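Local atomic coordinates of WA352 (Oryza sativa subsp. indica, PDB entry 5ZT3), a protein that is associated with cytoplasmic male sterility in rice as a mitochondrial protein, represented here by an all-helical portion carrying its DUF8018 region. Residues I32-L37 / S51-A55; D57-K62 / E95-L101; I23-D27 / W78-R84; K68-L72 / L108-E113. One frame throughout, in Å; residues are numbered along the deposited sequence.

Contact 1 (I32-L37 / S51-A55)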
# COMPACT_ATOMS: atom_id res chain seq x y z
N ILE A 32 8.73 1.52 1.61
CA ILE A 32 7.94 1.09 2.76
C ILE A 32 8.85 0.73 3.92
O ILE A 32 8.57 1.07 5.08
CB ILE A 32 7.01 -0.07 2.37
CG1 ILE A 32 5.98 0.41 1.35
CG2 ILE A 32 6.34 -0.68 3.60
CD1 ILE A 32 5.25 -0.73 0.65
N GLN A 33 9.96 0.04 3.63
CA GLN A 33 10.90 -0.31 4.69
C GLN A 33 11.43 0.94 5.39
O GLN A 33 11.52 0.98 6.62
CB GLN A 33 12.05 -1.12 4.11
CG GLN A 33 13.05 -1.57 5.14
CD GLN A 33 14.15 -2.40 4.54
OE1 GLN A 33 14.33 -2.43 3.32
NE2 GLN A 33 14.90 -3.08 5.38
N ARG A 34 11.75 1.97 4.61
CA ARG A 34 12.21 3.23 5.19
C ARG A 34 11.15 3.84 6.10
O ARG A 34 11.46 4.34 7.19
CB ARG A 34 12.58 4.18 4.05
CG ARG A 34 13.10 5.55 4.45
CD ARG A 34 13.84 6.20 3.27
NE ARG A 34 12.96 6.57 2.17
CZ ARG A 34 12.85 5.89 1.03
NH1 ARG A 34 13.56 4.79 0.82
NH2 ARG A 34 12.01 6.32 0.08
N ARG A 35 9.88 3.80 5.68
CA ARG A 35 8.82 4.32 6.54
C ARG A 35 8.67 3.49 7.81
O ARG A 35 8.49 4.05 8.90
CB ARG A 35 7.50 4.45 5.78
CG ARG A 35 7.51 5.59 4.77
CD ARG A 35 6.28 5.58 3.88
NE ARG A 35 6.69 5.48 2.49
CZ ARG A 35 6.20 4.59 1.65
NH1 ARG A 35 5.27 3.74 2.06
NH2 ARG A 35 6.64 4.54 0.39
N LEU A 36 8.76 2.16 7.71
CA LEU A 36 8.67 1.32 8.90
C LEU A 36 9.80 1.60 9.87
O LEU A 36 9.61 1.54 11.09
CB LEU A 36 8.65 -0.16 8.52
CG LEU A 36 7.45 -0.62 7.70
CD1 LEU A 36 7.60 -2.07 7.30
CD2 LEU A 36 6.17 -0.39 8.51
N LEU A 37 10.99 1.91 9.35
CA LEU A 37 12.12 2.21 10.21
C LEU A 37 11.96 3.55 10.94
O LEU A 37 12.56 3.74 12.00
CB LEU A 37 13.42 2.16 9.41
CG LEU A 37 13.88 0.76 9.01
CD1 LEU A 37 14.97 0.81 7.95
CD2 LEU A 37 14.38 -0.02 10.23
N SER A 51 12.16 -5.18 9.26
CA SER A 51 11.44 -4.21 8.45
C SER A 51 11.36 -4.66 6.99
O SER A 51 10.35 -4.39 6.34
CB SER A 51 12.08 -2.83 8.57
OG SER A 51 13.43 -2.86 8.15
N ARG A 52 12.37 -5.37 6.48
CA ARG A 52 12.31 -5.85 5.11
C ARG A 52 11.21 -6.89 4.94
O ARG A 52 10.44 -6.83 3.97
CB ARG A 52 13.67 -6.44 4.72
CG ARG A 52 13.65 -7.30 3.47
CD ARG A 52 13.43 -6.49 2.21
NE ARG A 52 13.73 -7.35 1.06
CZ ARG A 52 14.90 -7.37 0.44
NH1 ARG A 52 15.87 -6.56 0.81
NH2 ARG A 52 15.10 -8.20 -0.58
N ILE A 53 11.10 -7.83 5.88
CA ILE A 53 10.07 -8.86 5.80
C ILE A 53 8.68 -8.23 5.84
O ILE A 53 7.79 -8.58 5.06
CB ILE A 53 10.28 -9.88 6.94
CG1 ILE A 53 11.56 -10.68 6.70
CG2 ILE A 53 9.07 -10.79 7.06
CD1 ILE A 53 12.00 -11.48 7.91
N GLN A 54 8.48 -7.28 6.76
CA GLN A 54 7.19 -6.62 6.86
C GLN A 54 6.89 -5.79 5.62
O GLN A 54 5.75 -5.76 5.15
CB GLN A 54 7.16 -5.76 8.12
CG GLN A 54 7.28 -6.59 9.39
CD GLN A 54 7.66 -5.78 10.61
OE1 GLN A 54 8.19 -4.67 10.50
NE2 GLN A 54 7.42 -6.34 11.78
N ALA A 55 7.91 -5.12 5.08
CA ALA A 55 7.69 -4.28 3.90
C ALA A 55 7.33 -5.11 2.68
O ALA A 55 6.48 -4.70 1.88
CB ALA A 55 8.93 -3.44 3.61
O HOH W 1 16.18 -3.83 1.81
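Gln33 runs across the surface of the opposing helix from Ala55 to Ser51 and Arg52, and its successive atoms trace much of the contact. Its CB lies 3.9 Å from the Ala55 CB. With CG anti to the backbone N (chi1 -178°), the chain leaves along the 51-55 turn, and CG settles 3.3 Å from the Ser51 OG. Because the chain stays extended beyond CG, CD comes to 4.0 Å from the Arg52 CA and the amide passes over the start of that residue, NE2 being 3.6 Å from the Arg52 CB. The other amide atom, OE1, accepts from a water 2.8 Å away; that water in turn accepts from Arg52 NH1, so one bridging molecule ties the two polar tips. Arg52 also forms a salt bridge through NE with Glu56, one turn on. Ser51 OG is already engaged by the carbonyls of Asp47 and Met48 in its own helix, and against it lies the apolar Leu37, whose CD2 is 3.6 Å from that OG. On the inner side, Ile32 CG2 packs 3.8 Å from Ala55 CB, while Leu36 CD1 lodges between Ser51, Gln54 and Ala55. Ala55 and Gln33 form the nearest backbone pair; the segment axes approach to 8.6 Å, at 125° between their N-to-C directions. This is a helix-loop-helix pairing of helix 29-37 with the early part of helix 45-72; Ile32 continues inward onto Leu58, Phe59 and Lys62, and Val29, near the start of helix 29-37, also touches Ala55.

Contact 2 (D57-K62 / E95-L101)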
# COMPACT_ATOMS: atom_id res chain seq x y z
N ASP A 57 5.68 -7.91 2.70
CA ASP A 57 4.29 -8.36 2.84
C ASP A 57 3.32 -7.22 2.56
O ASP A 57 2.31 -7.42 1.87
CB ASP A 57 4.06 -8.90 4.25
CG ASP A 57 4.70 -10.26 4.49
OD1 ASP A 57 5.20 -10.87 3.52
OD2 ASP A 57 4.68 -10.73 5.65
N LEU A 58 3.62 -6.03 3.07
CA LEU A 58 2.75 -4.88 2.83
C LEU A 58 2.71 -4.55 1.34
O LEU A 58 1.64 -4.31 0.77
CB LEU A 58 3.22 -3.68 3.64
CG LEU A 58 3.01 -3.72 5.15
CD1 LEU A 58 3.76 -2.56 5.78
CD2 LEU A 58 1.53 -3.67 5.51
N PHE A 59 3.88 -4.53 0.69
CA PHE A 59 3.94 -4.10 -0.70
C PHE A 59 3.13 -5.03 -1.60
O PHE A 59 2.37 -4.58 -2.47
CB PHE A 59 5.38 -4.04 -1.18
CG PHE A 59 5.54 -3.47 -2.57
CD1 PHE A 59 5.23 -2.15 -2.84
CD2 PHE A 59 6.02 -4.26 -3.60
CE1 PHE A 59 5.38 -1.63 -4.12
CE2 PHE A 59 6.18 -3.74 -4.88
CZ PHE A 59 5.87 -2.42 -5.13
N GLU A 60 3.29 -6.35 -1.41
CA GLU A 60 2.57 -7.29 -2.25
C GLU A 60 1.07 -7.08 -2.14
O GLU A 60 0.35 -7.12 -3.15
CB GLU A 60 2.95 -8.72 -1.87
CG GLU A 60 2.21 -9.78 -2.68
CD GLU A 60 2.97 -11.10 -2.74
OE1 GLU A 60 3.71 -11.40 -1.78
OE2 GLU A 60 2.82 -11.82 -3.76
N LEU A 61 0.57 -6.85 -0.93
CA LEU A 61 -0.86 -6.61 -0.75
C LEU A 61 -1.28 -5.27 -1.34
O LEU A 61 -2.34 -5.18 -1.99
CB LEU A 61 -1.20 -6.64 0.74
CG LEU A 61 -1.82 -7.92 1.28
CD1 LEU A 61 -2.10 -7.73 2.73
CD2 LEU A 61 -3.09 -8.26 0.55
N LYS A 62 -0.50 -4.22 -1.11
CA LYS A 62 -0.83 -2.92 -1.70
C LYS A 62 -0.94 -3.02 -3.21
O LYS A 62 -1.84 -2.44 -3.81
CB LYS A 62 0.23 -1.90 -1.35
CG LYS A 62 0.23 -1.43 0.07
CD LYS A 62 1.17 -0.24 0.17
CE LYS A 62 1.46 0.09 1.59
NZ LYS A 62 2.22 1.36 1.66
N GLU A 95 1.86 3.57 7.75
CA GLU A 95 1.46 2.40 6.99
C GLU A 95 0.19 1.80 7.58
O GLU A 95 -0.04 1.85 8.79
CB GLU A 95 2.57 1.35 7.01
CG GLU A 95 3.80 1.71 6.20
CD GLU A 95 3.53 1.77 4.70
OE1 GLU A 95 4.10 2.65 4.02
OE2 GLU A 95 2.74 0.94 4.21
N GLU A 96 -0.62 1.23 6.71
CA GLU A 96 -1.82 0.53 7.15
C GLU A 96 -1.44 -0.80 7.79
O GLU A 96 -0.41 -1.40 7.48
CB GLU A 96 -2.75 0.31 5.96
CG GLU A 96 -4.13 -0.23 6.30
CD GLU A 96 -4.87 0.63 7.32
OE1 GLU A 96 -4.62 0.45 8.53
OE2 GLU A 96 -5.70 1.47 6.91
N ASP A 97 -2.29 -1.25 8.71
CA ASP A 97 -2.13 -2.56 9.34
C ASP A 97 -2.34 -3.67 8.31
O ASP A 97 -3.22 -3.59 7.45
CB ASP A 97 -3.16 -2.66 10.46
CG ASP A 97 -3.31 -4.07 11.00
OD1 ASP A 97 -4.29 -4.74 10.62
OD2 ASP A 97 -2.45 -4.49 11.81
N LEU A 98 -1.52 -4.72 8.40
CA LEU A 98 -1.56 -5.79 7.40
C LEU A 98 -2.94 -6.43 7.32
O LEU A 98 -3.48 -6.64 6.23
CB LEU A 98 -0.49 -6.83 7.72
CG LEU A 98 -0.29 -7.94 6.69
CD1 LEU A 98 0.33 -7.42 5.40
CD2 LEU A 98 0.55 -9.06 7.29
N ALA A 99 -3.54 -6.75 8.48
CA ALA A 99 -4.85 -7.38 8.47
C ALA A 99 -5.91 -6.47 7.87
O ALA A 99 -6.83 -6.94 7.20
CB ALA A 99 -5.25 -7.81 9.88
N ARG A 100 -5.80 -5.16 8.11
CA ARG A 100 -6.75 -4.22 7.51
C ARG A 100 -6.64 -4.21 5.99
O ARG A 100 -7.66 -4.15 5.29
CB ARG A 100 -6.56 -2.82 8.10
CG ARG A 100 -7.21 -1.66 7.31
CD ARG A 100 -8.72 -1.80 7.15
NE ARG A 100 -9.36 -2.41 8.30
CZ ARG A 100 -9.69 -1.77 9.42
NH1 ARG A 100 -9.42 -0.48 9.57
NH2 ARG A 100 -10.27 -2.44 10.42
N LEU A 101 -5.42 -4.25 5.46
CA LEU A 101 -5.25 -4.34 4.02
C LEU A 101 -5.88 -5.61 3.47
O LEU A 101 -6.53 -5.58 2.42
CB LEU A 101 -3.76 -4.26 3.66
CG LEU A 101 -3.05 -2.91 3.85
CD1 LEU A 101 -1.57 -3.08 3.57
CD2 LEU A 101 -3.65 -1.84 2.94
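Lys62 and Glu95 reach each other by unlike routes: the lysine chain is extended all the way from CG to NZ, whereas the glutamate folds at its second torsion (chi2 -67°), so that the two side chains cross at about a right angle. NZ meets the syn lone pair of OE2, and the resulting salt bridge is short, with Lys62 NZ 2.6 Å from Glu95 OE2. Both residues are buried, and each charge has a further partner: Glu95 OE1 pairs with Arg35, and Lys62 NZ also pairs with Asp27 OD2. This buried ion network probably favours the charged forms of both groups. Glu95 belongs to an extended lead-in that ends at Asp97, the N-cap of helix 98-111; Asp97 OD1 accepts from Arg100 N, which meets it on the anti side, 25° out of the carboxylate plane. Just before the cap, Glu96 OE1 accepts from Asp97 N through its anti lone pair and also receives a bond from Asn88. Beneath the ion pair the first turn of this helix packs against the middle of helix 45-72 through leucines. Leu58 CD2 is wedged between the lead-in and the helix, 3.6 Å from the Glu96 O and 3.7 Å from the Leu101 CD1. Leu98 has CG anti to its backbone N (chi1 -173°), which directs CD1 to within 3.6 Å of the Leu61 CD1, the two chains crossing at about a right angle. Leu61 CD1 also lies 4.0 Å from the Leu101 CB.

Contact 3 (I23-D27 / W78-R84)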
# COMPACT_ATOMS: atom_id res chain seq x y z
N ILE A 23 8.95 0.47 -8.37
CA ILE A 23 7.94 1.40 -7.88
C ILE A 23 6.60 1.07 -8.53
O ILE A 23 6.50 1.05 -9.77
CB ILE A 23 8.34 2.86 -8.13
CG1 ILE A 23 9.62 3.19 -7.36
CG2 ILE A 23 7.21 3.79 -7.72
CD1 ILE A 23 10.10 4.62 -7.54
N ILE A 24 5.58 0.83 -7.71
CA ILE A 24 4.21 0.65 -8.16
C ILE A 24 3.32 1.50 -7.26
O ILE A 24 3.42 1.42 -6.03
CB ILE A 24 3.78 -0.83 -8.08
CG1 ILE A 24 4.69 -1.70 -8.95
CG2 ILE A 24 2.31 -0.99 -8.47
CD1 ILE A 24 4.47 -3.18 -8.77
N GLY A 25 2.44 2.30 -7.86
CA GLY A 25 1.58 3.15 -7.06
C GLY A 25 2.31 4.20 -6.26
O GLY A 25 1.73 4.79 -5.34
N GLY A 26 3.57 4.47 -6.58
CA GLY A 26 4.35 5.43 -5.84
C GLY A 26 5.11 4.87 -4.66
O GLY A 26 5.74 5.64 -3.93
N ASP A 27 5.07 3.55 -4.44
CA ASP A 27 5.84 2.91 -3.38
C ASP A 27 6.70 1.80 -3.95
O ASP A 27 6.48 1.30 -5.05
CB ASP A 27 4.94 2.29 -2.30
CG ASP A 27 4.61 3.26 -1.18
OD1 ASP A 27 5.09 4.41 -1.22
OD2 ASP A 27 3.89 2.85 -0.25
N TRP A 78 -4.16 5.39 -9.98
CA TRP A 78 -3.83 4.29 -9.08
C TRP A 78 -2.40 3.80 -9.30
O TRP A 78 -1.62 3.65 -8.34
CB TRP A 78 -4.88 3.18 -9.22
CG TRP A 78 -6.07 3.59 -8.44
CD1 TRP A 78 -7.23 4.15 -8.91
CD2 TRP A 78 -6.17 3.58 -7.02
NE1 TRP A 78 -8.06 4.46 -7.85
CE2 TRP A 78 -7.42 4.12 -6.68
CE3 TRP A 78 -5.32 3.13 -6.01
CZ2 TRP A 78 -7.83 4.25 -5.36
CZ3 TRP A 78 -5.73 3.26 -4.70
CH2 TRP A 78 -6.97 3.82 -4.38
N MET A 79 -2.00 3.59 -10.56
CA MET A 79 -0.64 3.12 -10.81
C MET A 79 0.42 4.17 -10.47
O MET A 79 1.56 3.80 -10.20
CB MET A 79 -0.49 2.62 -12.25
CG MET A 79 -1.35 1.40 -12.56
SD MET A 79 -1.08 0.02 -11.41
CE MET A 79 0.58 -0.47 -11.84
N GLY A 80 0.07 5.45 -10.47
CA GLY A 80 1.04 6.47 -10.14
C GLY A 80 1.07 6.85 -8.67
O GLY A 80 2.15 7.08 -8.12
N TRP A 81 -0.09 6.91 -8.03
CA TRP A 81 -0.21 7.47 -6.69
C TRP A 81 -1.05 6.62 -5.75
O TRP A 81 -1.33 7.06 -4.62
CB TRP A 81 -0.80 8.89 -6.77
CG TRP A 81 0.07 9.87 -7.49
CD1 TRP A 81 -0.07 10.30 -8.77
CD2 TRP A 81 1.20 10.54 -6.95
NE1 TRP A 81 0.92 11.20 -9.07
CE2 TRP A 81 1.71 11.37 -7.97
CE3 TRP A 81 1.84 10.53 -5.71
CZ2 TRP A 81 2.83 12.18 -7.78
CZ3 TRP A 81 2.95 11.33 -5.52
CH2 TRP A 81 3.44 12.14 -6.56
N GLY A 82 -1.42 5.40 -6.15
CA GLY A 82 -2.33 4.61 -5.35
C GLY A 82 -1.82 4.27 -3.97
O GLY A 82 -2.61 4.13 -3.03
N ALA A 83 -0.50 4.10 -3.81
CA ALA A 83 -0.02 3.72 -2.49
C ALA A 83 -0.35 4.78 -1.45
O ALA A 83 -0.62 4.45 -0.29
CB ALA A 83 1.48 3.41 -2.52
N ARG A 84 -0.36 6.06 -1.84
CA ARG A 84 -0.70 7.12 -0.89
C ARG A 84 -2.13 6.98 -0.38
O ARG A 84 -2.41 7.33 0.77
CB ARG A 84 -0.47 8.50 -1.51
CG ARG A 84 0.99 8.80 -1.90
CD ARG A 84 1.93 9.04 -0.71
NE ARG A 84 2.07 7.86 0.14
CZ ARG A 84 2.83 6.80 -0.16
NH1 ARG A 84 3.53 6.77 -1.28
NH2 ARG A 84 2.87 5.77 0.67
O HOH W 2 4.40 4.45 -9.49
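Gly25 docks its backbone on the helical segment 78-84, with its N donating to the Met79 O at 2.9 Å and its O accepting from the Ala83 N at 2.8 Å. The loop is a type I' beta turn from Ile24 to Asp27, with glycines at both central positions. Gly25 and Gly26 have positive phi, which suits glycine, and the bare backbone lies close against the helical segment, Gly25 CA making a CA-H...O contact of 3.5 Å with the Trp78 O. The Gly25 N-H approaches the Met79 carbonyl from above its plane, 47° out, rather than along a lone pair. A water accepts from Gly26 N and donates to Met79 O, giving that carbonyl a second donor. Beside the turn, Met79 bends at chi2 and chi3, bringing CE 3.8 Å from the Ile24 CG2, with the two side chains pointing the same way. Trp78 turns from the loop to His73, whose ring nitrogen ND1 is hydrogen-bonded to Trp78 NE1, and to helix 45-72. At the other end, Asp27 and Arg84 form a salt bridge, the side chains crossing at about a right angle and the two planes 43° apart. The same carboxylate is shared with Arg35 and Lys62, although the position of OD1 is less certain. Ala83 CB fits under the carboxylate, 3.4 Å from the Asp27 OD2. That same OD2 accepts from Arg84 NH2 at 3.2 Å, approached on its syn side and 24° out of the carboxylate plane.

Contact 4 (K68-L72 / L108-E113)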
# COMPACT_ATOMS: atom_id res chain seq x y z
N LYS A 68 -6.34 -3.74 -8.58
CA LYS A 68 -7.79 -3.88 -8.59
C LYS A 68 -8.47 -2.52 -8.76
O LYS A 68 -9.37 -2.36 -9.60
CB LYS A 68 -8.24 -4.54 -7.29
CG LYS A 68 -9.74 -4.75 -7.16
CD LYS A 68 -10.22 -5.82 -8.12
CE LYS A 68 -11.56 -6.39 -7.67
NZ LYS A 68 -12.04 -7.48 -8.58
N MET A 69 -8.05 -1.54 -7.97
CA MET A 69 -8.67 -0.22 -8.04
C MET A 69 -8.39 0.47 -9.37
O MET A 69 -9.22 1.27 -9.83
CB MET A 69 -8.17 0.68 -6.90
CG MET A 69 -8.73 0.32 -5.53
SD MET A 69 -10.53 0.45 -5.44
CE MET A 69 -10.78 2.18 -5.86
N ALA A 70 -7.24 0.20 -9.99
CA ALA A 70 -6.91 0.86 -11.24
C ALA A 70 -7.97 0.58 -12.29
O ALA A 70 -8.35 1.48 -13.05
CB ALA A 70 -5.54 0.40 -11.73
N GLY A 71 -8.47 -0.65 -12.33
CA GLY A 71 -9.54 -1.03 -13.24
C GLY A 71 -10.92 -0.60 -12.78
O GLY A 71 -11.73 -0.18 -13.60
N LEU A 72 -11.20 -0.70 -11.48
CA LEU A 72 -12.51 -0.27 -10.98
C LEU A 72 -12.68 1.25 -11.05
O LEU A 72 -13.81 1.74 -11.16
CB LEU A 72 -12.70 -0.71 -9.53
CG LEU A 72 -12.73 -2.22 -9.27
CD1 LEU A 72 -12.82 -2.49 -7.77
CD2 LEU A 72 -13.88 -2.88 -10.02
N LEU A 108 -13.07 -5.56 -1.77
CA LEU A 108 -13.04 -5.28 -3.21
C LEU A 108 -13.26 -6.55 -4.02
O LEU A 108 -13.98 -6.52 -5.03
CB LEU A 108 -11.69 -4.66 -3.58
CG LEU A 108 -11.39 -3.29 -3.00
CD1 LEU A 108 -9.96 -2.91 -3.33
CD2 LEU A 108 -12.36 -2.26 -3.56
N GLN A 109 -12.63 -7.65 -3.63
CA GLN A 109 -12.79 -8.88 -4.39
C GLN A 109 -14.22 -9.41 -4.31
O GLN A 109 -14.74 -9.97 -5.28
CB GLN A 109 -11.80 -9.93 -3.91
CG GLN A 109 -10.39 -9.68 -4.40
CD GLN A 109 -9.37 -10.59 -3.75
OE1 GLN A 109 -9.64 -11.21 -2.72
NE2 GLN A 109 -8.19 -10.67 -4.35
N SER A 110 -14.88 -9.21 -3.16
CA SER A 110 -16.21 -9.75 -2.96
C SER A 110 -17.28 -8.87 -3.59
O SER A 110 -18.26 -9.38 -4.15
CB SER A 110 -16.48 -9.92 -1.46
OG SER A 110 -15.54 -10.79 -0.87
N ARG A 111 -17.12 -7.54 -3.51
CA ARG A 111 -18.18 -6.62 -3.87
C ARG A 111 -17.81 -5.58 -4.92
O ARG A 111 -18.69 -4.84 -5.37
CB ARG A 111 -18.73 -5.91 -2.62
CG ARG A 111 -19.48 -6.85 -1.68
CD ARG A 111 -19.65 -6.24 -0.30
NE ARG A 111 -20.03 -7.23 0.70
CZ ARG A 111 -19.20 -7.71 1.62
NH1 ARG A 111 -17.94 -7.29 1.67
NH2 ARG A 111 -19.63 -8.62 2.49
N ASN A 112 -16.54 -5.49 -5.31
CA ASN A 112 -16.10 -4.65 -6.43
C ASN A 112 -16.54 -3.21 -6.20
O ASN A 112 -16.31 -2.67 -5.10
CB ASN A 112 -16.54 -5.29 -7.74
CG ASN A 112 -15.79 -6.56 -8.02
OD1 ASN A 112 -14.63 -6.54 -8.42
ND2 ASN A 112 -16.46 -7.69 -7.81
N GLU A 113 -17.18 -2.56 -7.17
CA GLU A 113 -17.54 -1.15 -7.06
C GLU A 113 -18.74 -0.93 -6.14
O GLU A 113 -19.12 0.23 -5.94
CB GLU A 113 -17.79 -0.55 -8.44
CG GLU A 113 -19.16 -0.86 -9.03
CD GLU A 113 -19.32 -2.29 -9.51
OE1 GLU A 113 -18.31 -3.03 -9.64
OE2 GLU A 113 -20.49 -2.68 -9.78
O HOH W 3 -13.77 -9.90 -7.85
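Lys68 NZ is held by two oxygens, the OD1 of Asn112 and a water. Its bond to Asn112 OD1 is 2.8 Å long and lies in the carbonyl plane, with a C=O...donor angle of 154°. The water sits 3.1 Å from Lys68 NZ, accepting from it, and donates to the Gln109 O at 2.7 Å, so the ammonium group is tied to two levels of the helix end; a further, weak bond joins this water to Asn112 ND2. Asn112 is the first residue past helix 98-111 to leave helical backbone angles, with a positive phi of 56°, and its amide receives the lysine at this helix end. Lys68 bends at its second torsion (chi2 70°), which carries its chain over Leu108: CG is 4.1 Å from the Leu108 CB, and the two side chains slide past each other in opposite directions. Further in, Met69 crosses Leu108 at about a right angle, its SD 3.8 Å from the Leu108 CD2. Leu72 crosses Asn112 at about a right angle, its CD1 4.1 Å from the Asn112 CA. The contact thus joins the C-terminal turns of helices 45-72 and 98-111, with helix 116-124 closing over the apolar side: Phe118 touches both Met69 and Leu72, Thr117 touches Leu108, and Trp78 of helix 78-81 borders Met69.

Overall arrangement
Helix 45-72 runs through contacts 1, 2 and 4 in turn; contacts 1 and 4 lie on opposite sides of the chain's centre, about 26 Å apart between centres. Contacts 2 and 4 join it to the two ends of helix 98-111, about 16 Å apart. Contact 3, whose segments enclose those of contact 1 in sequence and alternate with those of contacts 2 and 4, brings the turn before helix 29-37 onto helix 78-81. Contacts 1, 2 and 3 meet in a cluster of charges formed by Asp27, Arg35, Lys62, Arg84 and Glu95, and contact 3 reaches contact 4 through Trp78. These crossing links bind sequence-distant parts into one compact helical unit.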